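Local atomic coordinates of carbonic anhydrase (Sordaria macrospora, PDB entry 4O1K), a protein that catalyses the reversible hydration of carbon dioxide to bicarbonate as a zinc-dependent, tetrameric carbonic anhydrase of the beta class. Residues Glu50-Gly55 and Lys105-Cys110; Phe75-Ile80 and Leu89-Val94; Ala81-Asn86 and Glu163-Glu168. All coordinates share one frame; numbering follows the deposited sequence.

Interaction 1: Glu50-Gly55 and Lys105-Cys110; sequences EYLWIG and KHIVVC
The rings of Tyr-51 and His-106 form an offset stack between neighbouring strands, with centroids 4.7 Å apart and planes 21° from parallel. The strands, 51-56 and 106-112, are adjacent and parallel in the central sheet of the beta-carbonic anhydrase fold; their short axes diverge by 13°. The phenol ring is displaced toward the backbone of its partner, and Tyr-51 CD1 lies 3.5 Å from His-106 CB. The tyrosine OH, over the rim of the imidazole, is buried with no hydrogen-bonding partner in the model, whereas His-106 ND1 is bonded to His-192 of the next strand. Tyr-51 also meets Val-21 of the second subunit, so the stack lies close to the interface with that subunit.

The backbone evidence for parallel pairing is regular from Leu-52 onward: Leu-52 N donates to His-106 O at 2.9 Å, and Val-108 N, Ile-54 N and Cys-110 N continue the alternating pattern. At the start of the pair Glu-50 O takes two donors, Lys-105 N at 2.8 Å and His-106 N at 3.0 Å. Lys-105 N sits above the carbonyl plane, whereas His-106 N lies nearly on the line of the C=O bond; both N-H groups point at the oxygen with a marked bend.

On the face opposite the aromatic stack, Leu-52 and Ile-107 lie side by side, with Leu-52 CD2 3.9 Å from Ile-107 CG2, under helix 89-100. Just beyond the contact each strand supplies a zinc ligand, Cys-56 and His-112. On the stack's own face Trp-53 has its CG anti to the backbone N (chi1 -177°), which brings the indole across the neighbouring strand. Val-108 CG1 lies over a face of its six-membered ring in a CH-pi contact, 4.1 Å from the centroid. Farther along, Cys-110 meets the same ring in an oblique sulfur-aromatic contact, with Cys-110 SG and CB both near Trp-53 CZ2 and CB 3.4 Å from it.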
loop_
_atom_site.group_PDB
_atom_site.type_symbol
_atom_site.label_atom_id
_atom_site.label_comp_id
_atom_site.label_asym_id
_atom_site.label_seq_id
_atom_site.Cartn_x
_atom_site.Cartn_y
_atom_site.Cartn_z
ATOM N N GLU A 50 -22.019 15.659 -3.614
ATOM C CA GLU A 50 -22.648 14.922 -4.697
ATOM C C GLU A 50 -21.593 14.235 -5.556
ATOM O O GLU A 50 -21.910 13.304 -6.302
ATOM C CB GLU A 50 -23.445 15.881 -5.583
ATOM C CG GLU A 50 -24.602 16.557 -4.881
ATOM C CD GLU A 50 -25.924 15.873 -5.165
ATOM O OE1 GLU A 50 -26.418 15.977 -6.312
ATOM O OE2 GLU A 50 -26.467 15.228 -4.240
ATOM N N TYR A 51 -20.348 14.702 -5.449
ATOM C CA TYR A 51 -19.235 14.211 -6.286
ATOM C C TYR A 51 -18.086 13.692 -5.467
ATOM O O TYR A 51 -17.734 14.298 -4.448
ATOM C CB TYR A 51 -18.642 15.373 -7.094
ATOM C CG TYR A 51 -19.486 15.865 -8.253
ATOM C CD1 TYR A 51 -19.215 15.446 -9.551
ATOM C CD2 TYR A 51 -20.522 16.772 -8.056
ATOM C CE1 TYR A 51 -19.969 15.892 -10.610
ATOM C CE2 TYR A 51 -21.268 17.227 -9.112
ATOM C CZ TYR A 51 -20.985 16.781 -10.383
ATOM O OH TYR A 51 -21.735 17.232 -11.438
ATOM N N LEU A 52 -17.478 12.603 -5.952
ATOM C CA LEU A 52 -16.103 12.232 -5.631
ATOM C C LEU A 52 -15.236 12.638 -6.832
ATOM O O LEU A 52 -15.508 12.253 -7.961
ATOM C CB LEU A 52 -15.973 10.718 -5.413
ATOM C CG LEU A 52 -14.539 10.181 -5.359
ATOM C CD1 LEU A 52 -13.729 10.822 -4.221
ATOM C CD2 LEU A 52 -14.506 8.657 -5.226
ATOM N N TRP A 53 -14.220 13.450 -6.591
ATOM C CA TRP A 53 -13.356 13.943 -7.657
ATOM C C TRP A 53 -11.988 13.350 -7.427
ATOM O O TRP A 53 -11.391 13.557 -6.366
ATOM C CB TRP A 53 -13.252 15.459 -7.546
ATOM C CG TRP A 53 -12.448 16.110 -8.614
ATOM C CD1 TRP A 53 -11.086 16.246 -8.677
ATOM C CD2 TRP A 53 -12.979 16.767 -9.768
ATOM N NE1 TRP A 53 -10.743 16.942 -9.841
ATOM C CE2 TRP A 53 -11.891 17.257 -10.521
ATOM C CE3 TRP A 53 -14.279 16.976 -10.244
ATOM C CZ2 TRP A 53 -12.072 17.958 -11.724
ATOM C CZ3 TRP A 53 -14.449 17.658 -11.435
ATOM C CH2 TRP A 53 -13.359 18.144 -12.154
ATOM N N ILE A 54 -11.475 12.637 -8.417
ATOM C CA ILE A 54 -10.116 12.084 -8.346
ATOM C C ILE A 54 -9.278 12.824 -9.375
ATOM O O ILE A 54 -9.464 12.654 -10.585
ATOM C CB ILE A 54 -10.103 10.571 -8.661
ATOM C CG1 ILE A 54 -11.034 9.850 -7.677
ATOM C CG2 ILE A 54 -8.670 10.008 -8.534
ATOM C CD1 ILE A 54 -11.222 8.342 -7.970
ATOM N N GLY A 55 -8.381 13.680 -8.901
ATOM C CA GLY A 55 -7.620 14.521 -9.821
ATOM C C GLY A 55 -6.131 14.438 -9.572
ATOM O O GLY A 55 -5.675 13.664 -8.727
ATOM N N LYS A 105 -23.189 10.890 -5.967
ATOM C CA LYS A 105 -23.944 10.560 -7.176
ATOM C C LYS A 105 -23.055 10.440 -8.409
ATOM O O LYS A 105 -23.450 9.827 -9.423
ATOM C CB LYS A 105 -25.012 11.627 -7.444
ATOM C CG LYS A 105 -26.386 11.318 -6.861
ATOM C CD LYS A 105 -26.472 11.532 -5.383
ATOM C CE LYS A 105 -27.923 11.856 -5.009
ATOM N NZ LYS A 105 -28.843 10.797 -5.524
ATOM N N HIS A 106 -21.858 11.025 -8.321
ATOM C CA HIS A 106 -20.934 11.068 -9.439
ATOM C C HIS A 106 -19.516 10.762 -8.964
ATOM O O HIS A 106 -19.109 11.183 -7.882
ATOM C CB HIS A 106 -20.932 12.471 -10.061
ATOM C CG HIS A 106 -22.275 12.927 -10.534
ATOM N ND1 HIS A 106 -22.785 12.575 -11.766
ATOM C CD2 HIS A 106 -23.208 13.718 -9.947
ATOM C CE1 HIS A 106 -23.982 13.129 -11.915
ATOM N NE2 HIS A 106 -24.263 13.824 -10.826
ATOM N N ILE A 107 -18.754 10.040 -9.779
ATOM C CA ILE A 107 -17.315 9.927 -9.529
ATOM C C ILE A 107 -16.644 10.403 -10.811
ATOM O O ILE A 107 -16.971 9.929 -11.876
ATOM C CB ILE A 107 -16.893 8.492 -9.245
ATOM C CG1 ILE A 107 -17.588 7.958 -7.988
ATOM C CG2 ILE A 107 -15.358 8.431 -8.990
ATOM C CD1 ILE A 107 -17.209 6.498 -7.625
ATOM N N VAL A 108 -15.745 11.379 -10.716
ATOM C CA VAL A 108 -15.081 11.924 -11.902
ATOM C C VAL A 108 -13.608 11.606 -11.729
ATOM O O VAL A 108 -13.075 11.854 -10.655
ATOM C CB VAL A 108 -15.169 13.455 -11.876
ATOM C CG1 VAL A 108 -14.262 14.057 -12.959
ATOM C CG2 VAL A 108 -16.646 13.919 -12.026
ATOM N N VAL A 109 -12.969 11.074 -12.767
ATOM C CA VAL A 109 -11.506 11.039 -12.818
ATOM C C VAL A 109 -11.151 12.133 -13.795
ATOM O O VAL A 109 -11.585 12.097 -14.949
ATOM C CB VAL A 109 -10.986 9.704 -13.362
ATOM C CG1 VAL A 109 -9.469 9.765 -13.572
ATOM C CG2 VAL A 109 -11.312 8.595 -12.378
ATOM N N CYS A 110 -10.382 13.118 -13.330
ATOM C CA CYS A 110 -10.024 14.236 -14.196
ATOM C C CYS A 110 -8.532 14.249 -14.420
ATOM O O CYS A 110 -7.758 14.426 -13.463
ATOM C CB CYS A 110 -10.445 15.555 -13.558
ATOM S SG CYS A 110 -10.322 16.959 -14.727
#

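Interaction 2: Phe75-Ile80 and Leu89-Val94; sequences FVHRNI and LNVMSV
His-77 presents one face of its imidazole to Val-91, whose CB sits 4.0 Å from His-77 NE2 while Val-91 CG2 reaches to 3.8 Å from His-77 CD2. This is strand-on-helix packing in an alpha/beta fold: strand 74-79 and helix 89-100 belong to a beta-alpha-beta crossover that continues into strand 106-112. Their short axes run nearly antiparallel, at 162°, and are 10.0 Å apart at closest approach.

The imidazole reaches the helix because its CG is anti to the backbone N (chi1 173°), and a bond from its own strand helps to set its rotation. Asn-79 ND2 donates to His-77 NE2 at 2.8 Å, arriving in the ring plane. The other nitrogen, ND1, makes a weak hydrogen bond to Arg-78 O of the second subunit, so the ring also takes part in the interface with that subunit. An alanine at His-77 would probably leave Asn-79 ND2 without its ring acceptor, open a gap beside Val-91 and lose that intersubunit bond.

Asn-90, one turn before Val-94, turns its amide 70° from the imidazole plane. Its OD1 lies 3.3 Å from His-77 CE1, an oblique approach not counted as a hydrogen bond, while its ND2 is bonded to Asp-88 of the second subunit. Phe-75 meets Val-94 with its ring edge, but the modelled separation there is too short to be trusted. On the histidine side, Val-94 CG1 stops 4.2 Å from His-77 CB.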
loop_
_atom_site.group_PDB
_atom_site.type_symbol
_atom_site.label_atom_id
_atom_site.label_comp_id
_atom_site.label_asym_id
_atom_site.label_seq_id
_atom_site.Cartn_x
_atom_site.Cartn_y
_atom_site.Cartn_z
ATOM N N PHE A 75 -15.973 15.955 -2.842
ATOM C CA PHE A 75 -15.061 15.276 -1.963
ATOM C C PHE A 75 -13.880 15.005 -2.861
ATOM O O PHE A 75 -14.073 14.415 -3.907
ATOM C CB PHE A 75 -15.736 13.977 -1.625
ATOM C CG PHE A 75 -15.124 13.270 -0.510
ATOM C CD1 PHE A 75 -15.267 13.744 0.778
ATOM C CD2 PHE A 75 -14.427 12.102 -0.728
ATOM C CE1 PHE A 75 -14.693 13.069 1.833
ATOM C CE2 PHE A 75 -13.866 11.429 0.330
ATOM C CZ PHE A 75 -13.989 11.912 1.607
ATOM N N VAL A 76 -12.659 15.404 -2.477
ATOM C CA VAL A 76 -11.554 15.438 -3.438
ATOM C C VAL A 76 -10.357 14.564 -3.022
ATOM O O VAL A 76 -9.866 14.658 -1.888
ATOM C CB VAL A 76 -11.056 16.903 -3.628
ATOM C CG1 VAL A 76 -9.821 16.968 -4.521
ATOM C CG2 VAL A 76 -12.138 17.760 -4.237
ATOM N N HIS A 77 -9.923 13.707 -3.930
ATOM C CA HIS A 77 -8.655 13.000 -3.775
ATOM C C HIS A 77 -7.739 13.492 -4.885
ATOM O O HIS A 77 -8.144 13.546 -6.020
ATOM C CB HIS A 77 -8.851 11.476 -3.870
ATOM C CG HIS A 77 -7.562 10.715 -3.877
ATOM N ND1 HIS A 77 -6.814 10.517 -2.738
ATOM C CD2 HIS A 77 -6.873 10.128 -4.883
ATOM C CE1 HIS A 77 -5.717 9.841 -3.038
ATOM N NE2 HIS A 77 -5.727 9.597 -4.334
ATOM N N ARG A 78 -6.498 13.844 -4.561
ATOM C CA ARG A 78 -5.562 14.226 -5.618
ATOM C C ARG A 78 -4.269 13.483 -5.404
ATOM O O ARG A 78 -3.739 13.470 -4.267
ATOM C CB ARG A 78 -5.294 15.743 -5.588
ATOM C CG ARG A 78 -6.339 16.531 -6.360
ATOM C CD ARG A 78 -6.252 18.051 -6.124
ATOM N NE ARG A 78 -5.167 18.667 -6.881
ATOM C CZ ARG A 78 -4.911 19.980 -6.862
ATOM N NH1 ARG A 78 -5.676 20.787 -6.135
ATOM N NH2 ARG A 78 -3.907 20.494 -7.570
ATOM N N ASN A 79 -3.770 12.864 -6.477
ATOM C CA ASN A 79 -2.498 12.119 -6.371
ATOM C C ASN A 79 -1.717 12.297 -7.654
ATOM O O ASN A 79 -2.220 12.916 -8.567
ATOM C CB ASN A 79 -2.726 10.632 -6.051
ATOM C CG ASN A 79 -3.448 9.886 -7.143
ATOM O OD1 ASN A 79 -3.144 10.011 -8.324
ATOM N ND2 ASN A 79 -4.394 9.031 -6.736
ATOM N N ILE A 80 -0.490 11.796 -7.731
ATOM C CA ILE A 80 0.295 12.025 -8.948
ATOM C C ILE A 80 -0.317 11.237 -10.114
ATOM O O ILE A 80 -0.378 9.998 -10.098
ATOM C CB ILE A 80 1.773 11.646 -8.753
ATOM C CG1 ILE A 80 2.466 12.654 -7.829
ATOM C CG2 ILE A 80 2.493 11.636 -10.103
ATOM C CD1 ILE A 80 3.791 12.107 -7.243
ATOM N N LEU A 89 -4.557 1.607 -0.713
ATOM C CA LEU A 89 -5.639 1.750 0.286
ATOM C C LEU A 89 -6.116 3.178 0.411
ATOM O O LEU A 89 -7.255 3.431 0.789
ATOM C CB LEU A 89 -5.127 1.332 1.651
ATOM C CG LEU A 89 -6.202 1.212 2.722
ATOM C CD1 LEU A 89 -7.245 0.198 2.225
ATOM C CD2 LEU A 89 -5.596 0.807 4.087
ATOM N N ASN A 90 -5.230 4.116 0.118
ATOM C CA ASN A 90 -5.570 5.531 0.200
ATOM C C ASN A 90 -6.820 5.772 -0.694
ATOM O O ASN A 90 -7.949 6.069 -0.187
ATOM C CB ASN A 90 -4.323 6.308 -0.233
ATOM C CG ASN A 90 -4.447 7.787 -0.018
ATOM O OD1 ASN A 90 -5.554 8.333 -0.060
ATOM N ND2 ASN A 90 -3.315 8.455 0.206
ATOM N N VAL A 91 -6.649 5.565 -2.000
ATOM C CA VAL A 91 -7.746 5.802 -2.950
ATOM C C VAL A 91 -8.874 4.790 -2.819
ATOM O O VAL A 91 -10.056 5.149 -2.971
ATOM C CB VAL A 91 -7.254 5.893 -4.434
ATOM C CG1 VAL A 91 -7.004 4.514 -5.025
ATOM C CG2 VAL A 91 -8.275 6.592 -5.313
ATOM N N MET A 92 -8.532 3.531 -2.554
ATOM C CA MET A 92 -9.588 2.524 -2.457
ATOM C C MET A 92 -10.528 2.829 -1.302
ATOM O O MET A 92 -11.764 2.725 -1.416
ATOM C CB MET A 92 -8.997 1.132 -2.303
ATOM C CG MET A 92 -8.325 0.641 -3.550
ATOM S SD MET A 92 -9.611 0.344 -4.801
ATOM C CE MET A 92 -9.190 1.634 -5.937
ATOM N N SER A 93 -9.949 3.262 -0.196
ATOM C CA SER A 93 -10.759 3.569 0.966
ATOM C C SER A 93 -11.537 4.853 0.704
ATOM O O SER A 93 -12.700 4.992 1.136
ATOM C CB SER A 93 -9.896 3.656 2.234
ATOM O OG SER A 93 -8.996 4.726 2.138
ATOM N N VAL A 94 -10.954 5.794 -0.034
ATOM C CA VAL A 94 -11.806 6.937 -0.354
ATOM C C VAL A 94 -12.994 6.656 -1.333
ATOM O O VAL A 94 -14.082 7.241 -1.184
ATOM C CB VAL A 94 -11.009 8.164 -0.713
ATOM C CG1 VAL A 94 -10.486 8.086 -2.094
ATOM C CG2 VAL A 94 -11.897 9.323 -0.623
#

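Interaction 3: Ala81-Asn86 and Glu163-Glu168; sequences ANLVCN and ELNVYE
Asn-165 and Asn-82 bring their amides together obliquely, with planes 43° apart, where helix 154-174 of the beta-carbonic anhydrase fold packs against the loop between strand 74-79 and helix 89-100. The two nitrogens are 3.6 Å apart, Asn-82 ND2 to Asn-165 ND2, and both are donors, so they cannot bond each other directly. A water resolves this by accepting from both: it lies 2.9 Å from Asn-165 ND2 and 3.3 Å from Asn-82 ND2.

Asn-165 extends from the helix with CG anti to the backbone N (chi1 -174°), which carries its amide to the loop. There ND2 also donates to Ala-81 O at 3.0 Å, a weak bond with an N-H...O angle of 132°. The same nitrogen thus serves the loop carbonyl and the water, while OD1 at the other end of the amide accepts from Gln-169 NE2 one turn on. Partners at both ends of the group would limit its rotation.

Ala-81 and Asn-82 both have positive phi, consistent with the sharp turn of the chain here. The side chain of Asn-82 is about 5 Å from the zinc ion and touches the ligand Cys-56. The contact therefore borders the metal site. Val-166 reaches the Asn-82 amide with CG2, 4.1 Å from ND2. Leu-83 crosses Asn-165 at about a right angle, and its CD2 methyl lies 3.6 Å from Asn-165 OD1.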
loop_
_atom_site.group_PDB
_atom_site.type_symbol
_atom_site.label_atom_id
_atom_site.label_comp_id
_atom_site.label_asym_id
_atom_site.label_seq_id
_atom_site.Cartn_x
_atom_site.Cartn_y
_atom_site.Cartn_z
ATOM N N ALA A 81 -0.783 11.984 -11.120
ATOM C CA ALA A 81 -1.392 11.464 -12.343
ATOM C C ALA A 81 -2.751 10.813 -12.162
ATOM O O ALA A 81 -3.185 10.027 -12.994
ATOM C CB ALA A 81 -0.402 10.563 -13.149
ATOM N N ASN A 82 -3.447 11.189 -11.089
ATOM C CA ASN A 82 -4.846 10.811 -10.907
ATOM C C ASN A 82 -5.086 9.315 -11.086
ATOM O O ASN A 82 -5.982 8.907 -11.848
ATOM C CB ASN A 82 -5.805 11.667 -11.783
ATOM C CG ASN A 82 -5.369 11.783 -13.256
ATOM O OD1 ASN A 82 -4.660 12.724 -13.639
ATOM N ND2 ASN A 82 -5.809 10.835 -14.087
ATOM N N LEU A 83 -4.258 8.515 -10.405
ATOM C CA LEU A 83 -4.325 7.059 -10.504
ATOM C C LEU A 83 -5.303 6.405 -9.531
ATOM O O LEU A 83 -5.472 6.849 -8.379
ATOM C CB LEU A 83 -2.934 6.447 -10.260
ATOM C CG LEU A 83 -1.835 6.876 -11.208
ATOM C CD1 LEU A 83 -0.494 6.206 -10.841
ATOM C CD2 LEU A 83 -2.204 6.475 -12.615
ATOM N N VAL A 84 -5.933 5.314 -9.989
ATOM C CA VAL A 84 -6.768 4.494 -9.113
ATOM C C VAL A 84 -6.141 3.094 -9.127
ATOM O O VAL A 84 -6.403 2.303 -10.049
ATOM C CB VAL A 84 -8.226 4.459 -9.630
ATOM C CG1 VAL A 84 -9.066 3.564 -8.777
ATOM C CG2 VAL A 84 -8.837 5.883 -9.587
ATOM N N CYS A 85 -5.279 2.830 -8.140
ATOM C CA CYS A 85 -4.476 1.580 -8.101
ATOM C C CYS A 85 -5.140 0.585 -7.158
ATOM O O CYS A 85 -5.508 0.945 -6.034
ATOM C CB CYS A 85 -3.080 1.863 -7.570
ATOM S SG CYS A 85 -2.106 3.062 -8.557
ATOM N N ASN A 86 -5.278 -0.672 -7.570
ATOM C CA ASN A 86 -6.030 -1.578 -6.711
ATOM C C ASN A 86 -5.369 -1.937 -5.378
ATOM O O ASN A 86 -6.049 -2.330 -4.443
ATOM C CB ASN A 86 -6.537 -2.800 -7.473
ATOM C CG ASN A 86 -5.514 -3.365 -8.407
ATOM O OD1 ASN A 86 -5.288 -2.849 -9.494
ATOM N ND2 ASN A 86 -4.905 -4.449 -7.999
ATOM N N GLU A 163 -5.189 10.946 -21.950
ATOM C CA GLU A 163 -6.601 10.568 -22.157
ATOM C C GLU A 163 -6.853 9.084 -21.818
ATOM O O GLU A 163 -7.806 8.724 -21.098
ATOM C CB GLU A 163 -7.014 10.860 -23.614
ATOM C CG GLU A 163 -6.981 12.360 -23.941
ATOM C CD GLU A 163 -7.162 12.668 -25.426
ATOM O OE1 GLU A 163 -7.241 11.728 -26.242
ATOM O OE2 GLU A 163 -7.223 13.869 -25.759
ATOM N N LEU A 164 -6.042 8.212 -22.393
ATOM C CA LEU A 164 -6.156 6.784 -22.096
ATOM C C LEU A 164 -5.964 6.468 -20.626
ATOM O O LEU A 164 -6.545 5.512 -20.111
ATOM C CB LEU A 164 -5.160 5.994 -22.933
ATOM C CG LEU A 164 -5.583 6.036 -24.415
ATOM C CD1 LEU A 164 -4.450 5.548 -25.279
ATOM C CD2 LEU A 164 -6.792 5.158 -24.603
ATOM N N ASN A 165 -5.098 7.217 -19.951
ATOM C CA ASN A 165 -4.916 7.030 -18.516
ATOM C C ASN A 165 -6.216 7.359 -17.821
ATOM O O ASN A 165 -6.666 6.609 -16.978
ATOM C CB ASN A 165 -3.821 7.940 -17.958
ATOM C CG ASN A 165 -3.508 7.653 -16.489
ATOM O OD1 ASN A 165 -3.358 6.483 -16.074
ATOM N ND2 ASN A 165 -3.411 8.721 -15.692
ATOM N N VAL A 166 -6.819 8.498 -18.152
ATOM C CA VAL A 166 -8.135 8.774 -17.549
ATOM C C VAL A 166 -9.109 7.600 -17.774
ATOM O O VAL A 166 -9.742 7.123 -16.824
ATOM C CB VAL A 166 -8.751 10.035 -18.097
ATOM C CG1 VAL A 166 -10.220 10.163 -17.584
ATOM C CG2 VAL A 166 -7.951 11.233 -17.590
ATOM N N TYR A 167 -9.212 7.130 -19.021
ATOM C CA TYR A 167 -10.113 5.991 -19.335
ATOM C C TYR A 167 -9.805 4.737 -18.478
ATOM O O TYR A 167 -10.712 4.134 -17.887
ATOM C CB TYR A 167 -10.038 5.681 -20.844
ATOM C CG TYR A 167 -10.626 4.349 -21.256
ATOM C CD1 TYR A 167 -11.987 4.206 -21.513
ATOM C CD2 TYR A 167 -9.815 3.246 -21.405
ATOM C CE1 TYR A 167 -12.509 2.973 -21.904
ATOM C CE2 TYR A 167 -10.314 2.029 -21.785
ATOM C CZ TYR A 167 -11.659 1.899 -22.035
ATOM O OH TYR A 167 -12.130 0.662 -22.416
ATOM N N GLU A 168 -8.530 4.353 -18.403
ATOM C CA GLU A 168 -8.123 3.177 -17.619
ATOM C C GLU A 168 -8.388 3.343 -16.128
ATOM O O GLU A 168 -8.794 2.369 -15.466
ATOM C CB GLU A 168 -6.657 2.794 -17.859
ATOM C CG GLU A 168 -6.365 2.214 -19.243
ATOM C CD GLU A 168 -7.167 0.932 -19.553
ATOM O OE1 GLU A 168 -7.649 0.252 -18.618
ATOM O OE2 GLU A 168 -7.301 0.595 -20.744
HETATM O O HOH W 1 -4.287 11.195 -16.971
#

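How the interactions relate
From the N terminus, segment 50-55 is followed by segment 75-80, loop 81-86, helical segment 89-94 and segment 105-110, with helical segment 163-168 much later. Interaction 2 closes a short loop between 75-80 and 89-94, and that loop falls wholly within the longer one that interaction 1 closes between 50-55 and 105-110. Interaction 3 crosses both, since 81-86 lies inside these loops and 163-168 beyond them. Strand 51-56 joins the first two contacts, with Trp-53 backbone atoms pairing with Phe-75 and His-77. Val-84 links the third to the others, packing on Ile-54 and Met-92. Together they tie the sheet, helices 89-100 and 154-174, and the loop beside the zinc.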